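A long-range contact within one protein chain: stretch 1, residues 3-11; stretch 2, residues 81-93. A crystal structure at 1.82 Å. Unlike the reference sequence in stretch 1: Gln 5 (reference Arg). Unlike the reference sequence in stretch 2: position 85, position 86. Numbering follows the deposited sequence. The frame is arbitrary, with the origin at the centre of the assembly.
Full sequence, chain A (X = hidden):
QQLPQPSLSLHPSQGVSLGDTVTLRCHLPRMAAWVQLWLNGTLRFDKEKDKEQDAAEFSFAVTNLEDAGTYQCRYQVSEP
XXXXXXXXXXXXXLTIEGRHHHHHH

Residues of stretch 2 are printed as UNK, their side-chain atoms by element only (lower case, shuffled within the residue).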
# COMPACT_ATOMS: atom_id res chain seq x y z
N LEU A 3 17.10 -6.73 4.59
CA LEU A 3 16.50 -5.68 3.71
C LEU A 3 16.88 -4.25 4.16
O LEU A 3 16.34 -3.73 5.13
CB LEU A 3 14.97 -5.87 3.63
CG LEU A 3 14.39 -5.40 2.30
CD1 LEU A 3 13.14 -6.12 1.84
CD2 LEU A 3 14.11 -3.96 2.44
N PRO A 4 17.84 -3.61 3.45
CA PRO A 4 18.30 -2.28 3.85
C PRO A 4 17.23 -1.16 3.74
O PRO A 4 16.59 -1.03 2.70
CB PRO A 4 19.45 -1.99 2.88
CG PRO A 4 19.21 -2.90 1.73
CD PRO A 4 18.56 -4.11 2.26
N GLN A 5 17.08 -0.40 4.83
CA GLN A 5 16.18 0.76 4.90
C GLN A 5 16.41 1.69 3.72
O GLN A 5 17.57 2.05 3.44
CB GLN A 5 16.41 1.50 6.23
CG GLN A 5 15.50 2.72 6.46
CD GLN A 5 15.95 3.61 7.62
OE1 GLN A 5 17.13 3.66 7.99
NE2 GLN A 5 15.01 4.33 8.19
N PRO A 6 15.32 2.10 3.02
CA PRO A 6 15.52 3.04 1.91
C PRO A 6 15.71 4.47 2.44
O PRO A 6 15.45 4.73 3.60
CB PRO A 6 14.22 2.91 1.11
CG PRO A 6 13.17 2.57 2.16
CD PRO A 6 13.90 1.71 3.18
N SER A 7 16.16 5.37 1.59
CA SER A 7 16.21 6.79 1.97
C SER A 7 15.49 7.65 0.93
O SER A 7 15.45 7.32 -0.25
CB SER A 7 17.66 7.24 2.16
OG SER A 7 18.31 7.19 0.92
N LEU A 8 14.95 8.77 1.38
CA LEU A 8 14.02 9.55 0.56
C LEU A 8 14.58 10.96 0.47
O LEU A 8 15.07 11.52 1.48
CB LEU A 8 12.63 9.51 1.21
CG LEU A 8 11.43 10.20 0.54
CD1 LEU A 8 11.11 9.61 -0.83
CD2 LEU A 8 10.21 10.15 1.51
N SER A 9 14.57 11.51 -0.73
CA SER A 9 14.89 12.92 -0.89
C SER A 9 13.73 13.66 -1.53
O SER A 9 12.91 13.07 -2.24
CB SER A 9 16.18 13.09 -1.70
OG SER A 9 16.02 12.60 -3.01
N LEU A 10 13.66 14.95 -1.26
CA LEU A 10 12.63 15.82 -1.82
C LEU A 10 13.24 17.00 -2.56
O LEU A 10 14.08 17.72 -1.99
CB LEU A 10 11.74 16.30 -0.68
CG LEU A 10 10.85 17.53 -0.95
CD1 LEU A 10 9.71 17.17 -1.91
CD2 LEU A 10 10.31 18.10 0.36
N HIS A 11 12.82 17.22 -3.81
CA HIS A 11 13.32 18.37 -4.60
C HIS A 11 12.17 18.95 -5.38
O HIS A 11 11.46 18.22 -6.06
CB HIS A 11 14.43 17.95 -5.58
CG HIS A 11 15.64 17.36 -4.92
ND1 HIS A 11 15.81 16.01 -4.73
CD2 HIS A 11 16.72 17.95 -4.34
CE1 HIS A 11 16.94 15.78 -4.09
NE2 HIS A 11 17.51 16.95 -3.84
N UNK A 81 9.94 -13.11 0.64
CA UNK A 81 8.79 -12.26 0.98
C UNK A 81 9.13 -11.27 2.06
O UNK A 81 8.91 -11.52 3.26
c UNK A 81 5.70 -14.60 0.63
c UNK A 81 7.55 -13.08 1.38
c UNK A 81 6.58 -13.43 0.24
c UNK A 81 5.73 -12.26 -0.17
N UNK A 82 9.68 -10.15 1.61
CA UNK A 82 10.33 -9.20 2.49
C UNK A 82 9.81 -7.79 2.22
O UNK A 82 9.55 -7.43 1.08
n UNK A 82 13.04 -12.07 4.43
c UNK A 82 14.24 -11.73 3.85
c UNK A 82 15.08 -10.10 2.25
c UNK A 82 16.56 -11.74 3.32
c UNK A 82 16.36 -10.67 2.42
c UNK A 82 12.06 -11.22 3.95
c UNK A 82 14.00 -10.64 2.97
c UNK A 82 15.52 -12.28 4.03
c UNK A 82 11.85 -9.23 2.27
c UNK A 82 12.59 -10.34 3.03
N UNK A 83 9.70 -7.02 3.29
CA UNK A 83 9.44 -5.58 3.18
C UNK A 83 10.49 -4.79 3.97
O UNK A 83 10.98 -5.26 5.00
c UNK A 83 8.01 -5.20 3.66
c UNK A 83 7.79 -5.54 5.11
o UNK A 83 7.81 -3.78 3.48
N UNK A 84 10.84 -3.61 3.48
CA UNK A 84 11.71 -2.72 4.23
C UNK A 84 10.94 -2.05 5.35
O UNK A 84 9.71 -2.09 5.38
c UNK A 84 12.32 -1.63 3.32
o UNK A 84 11.34 -0.65 2.97
N UNK A 85 11.67 -1.42 6.25
CA UNK A 85 11.05 -0.45 7.14
C UNK A 85 10.84 0.84 6.33
O UNK A 85 11.39 0.98 5.23
c UNK A 85 11.83 -1.24 9.43
o UNK A 85 10.72 -1.67 9.80
c UNK A 85 11.95 -0.16 8.35
n UNK A 85 12.97 -1.68 9.95
N UNK A 86 10.01 1.73 6.86
CA UNK A 86 9.90 3.09 6.30
C UNK A 86 11.24 3.81 6.30
O UNK A 86 12.01 3.67 7.26
c UNK A 86 8.93 3.91 7.12
n UNK A 86 5.62 3.22 5.47
o UNK A 86 7.51 4.22 4.73
c UNK A 86 6.86 3.69 5.64
c UNK A 86 7.44 3.52 7.02
N UNK A 87 11.51 4.56 5.24
CA UNK A 87 12.60 5.55 5.26
C UNK A 87 12.45 6.55 6.44
O UNK A 87 11.37 6.73 7.00
c UNK A 87 12.64 6.28 3.91
o UNK A 87 11.51 7.15 3.79
N UNK A 88 13.54 7.24 6.80
CA UNK A 88 13.43 8.40 7.66
C UNK A 88 12.52 9.41 6.92
O UNK A 88 12.54 9.44 5.71
o UNK A 88 15.16 7.41 9.63
c UNK A 88 14.81 9.03 7.88
o UNK A 88 16.92 8.37 8.70
c UNK A 88 15.70 8.19 8.80
N UNK A 89 11.77 10.22 7.65
CA UNK A 89 10.77 11.11 7.02
C UNK A 89 11.37 12.33 6.32
O UNK A 89 12.48 12.82 6.70
c UNK A 89 10.90 11.61 9.35
c UNK A 89 9.90 11.53 8.21
c UNK A 89 11.80 10.39 9.13
N UNK A 90 10.66 12.84 5.30
CA UNK A 90 11.01 14.15 4.71
C UNK A 90 9.71 14.93 4.70
O UNK A 90 8.66 14.38 4.31
c UNK A 90 12.83 13.11 3.30
c UNK A 90 12.03 15.40 2.73
c UNK A 90 11.59 14.02 3.29
N UNK A 91 9.76 16.17 5.14
CA UNK A 91 8.56 16.98 5.30
C UNK A 91 8.39 17.93 4.10
O UNK A 91 9.34 18.68 3.76
c UNK A 91 6.40 17.32 7.74
c UNK A 91 8.65 17.74 6.60
o UNK A 91 5.23 17.69 8.00
c UNK A 91 7.31 18.32 7.06
o UNK A 91 6.83 16.19 8.07
N UNK A 92 7.21 17.87 3.46
CA UNK A 92 6.79 18.92 2.48
C UNK A 92 6.05 20.05 3.21
O UNK A 92 5.00 19.84 3.84
c UNK A 92 4.56 18.59 -0.65
c UNK A 92 5.91 18.31 1.37
c UNK A 92 6.67 19.99 -0.38
c UNK A 92 5.43 19.33 0.33
N UNK A 93 6.63 21.25 3.14
CA UNK A 93 6.12 22.40 3.84
C UNK A 93 5.70 23.35 2.76
O UNK A 93 6.49 23.66 1.89
c UNK A 93 7.24 23.10 4.68
c UNK A 93 6.65 24.35 5.38
c UNK A 93 7.84 22.11 5.68
O HOH W 1 14.59 -1.77 6.30
O HOH W 2 16.04 6.29 5.70
O HOH W 3 14.83 9.36 4.16

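Position 81 carries four carbons forked at the second, which is Leu 81; it reaches nothing on stretch 1. Position 82 has one carbon followed by fused five- and six-membered rings holding eight carbons and one nitrogen, so it is Trp 82. Its CB lies 3.4 Å from CD1 of Leu 3, which sits oblique to the ring. Position 83 has one carbon bearing an oxygen and a carbon: Thr 83. It points away, and its OG1 donates to the backbone O of position 84 at 3.2 Å.

At 84 there is one carbon and one oxygen, hence Ser 84. CD2 of Leu 3 comes within 3.1 Å of its CB, a tight approach, while OG donates to the backbone O of position 85 at 2.8 Å. Position 85 has two carbons, the second carrying one oxygen and one nitrogen: Asn 85, which meets stretch 1 through its backbone, its O lying 3.3 Å from CD of Pro 6. Position 86 extends that pattern by one carbon, giving Gln 86. Its side chain points away, but its backbone O accepts from NE2 of Gln 5 at 3.2 Å, with a nearly straight angle of 168°.

Position 87 again has one carbon and one oxygen: Ser 87. Its CB packs 3.2 Å from the O of Pro 6, and its OG lies 3.7 Å from CB of Leu 8. Position 88 has two carbons, the second carrying two oxygens: Asp 88. Its OD1 accepts a weak hydrogen bond from NE2 of Gln 5 at 3.4 Å. Three carbons closing onto the backbone N make position 89 Pro 89, pointing away.

Position 90, one carbon carrying two more, is Val 90; CG1 lies 3.5 Å from CB of Leu 10 and CG2 3.3 Å from O of Leu 8. Position 91, three carbons ending in two oxygens, is Glu 91, directed away. Position 92 has four carbons forked at the second: Leu 92, its CD1 4.2 Å from CD2 of Leu 10. Position 93, one carbon carrying two, is Val 93, beyond contact.

The contact combines apolar packing with water-mediated backbone pairing. Strands 7-11 and 90-92 run roughly parallel, at 27°, and Leu 8 and Leu 10 point toward stretch 2 while Ser 7 and Ser 9 point away. Three waters bridge the backbones: Leu 3 O to Asn 85 N, Pro 6 O to Asp 88 N, and Leu 8 N to Asp 88 O. Gln 5 adds the direct hydrogen bonds.

Stretch 2 (81-93) LWTSNQSDPVELV
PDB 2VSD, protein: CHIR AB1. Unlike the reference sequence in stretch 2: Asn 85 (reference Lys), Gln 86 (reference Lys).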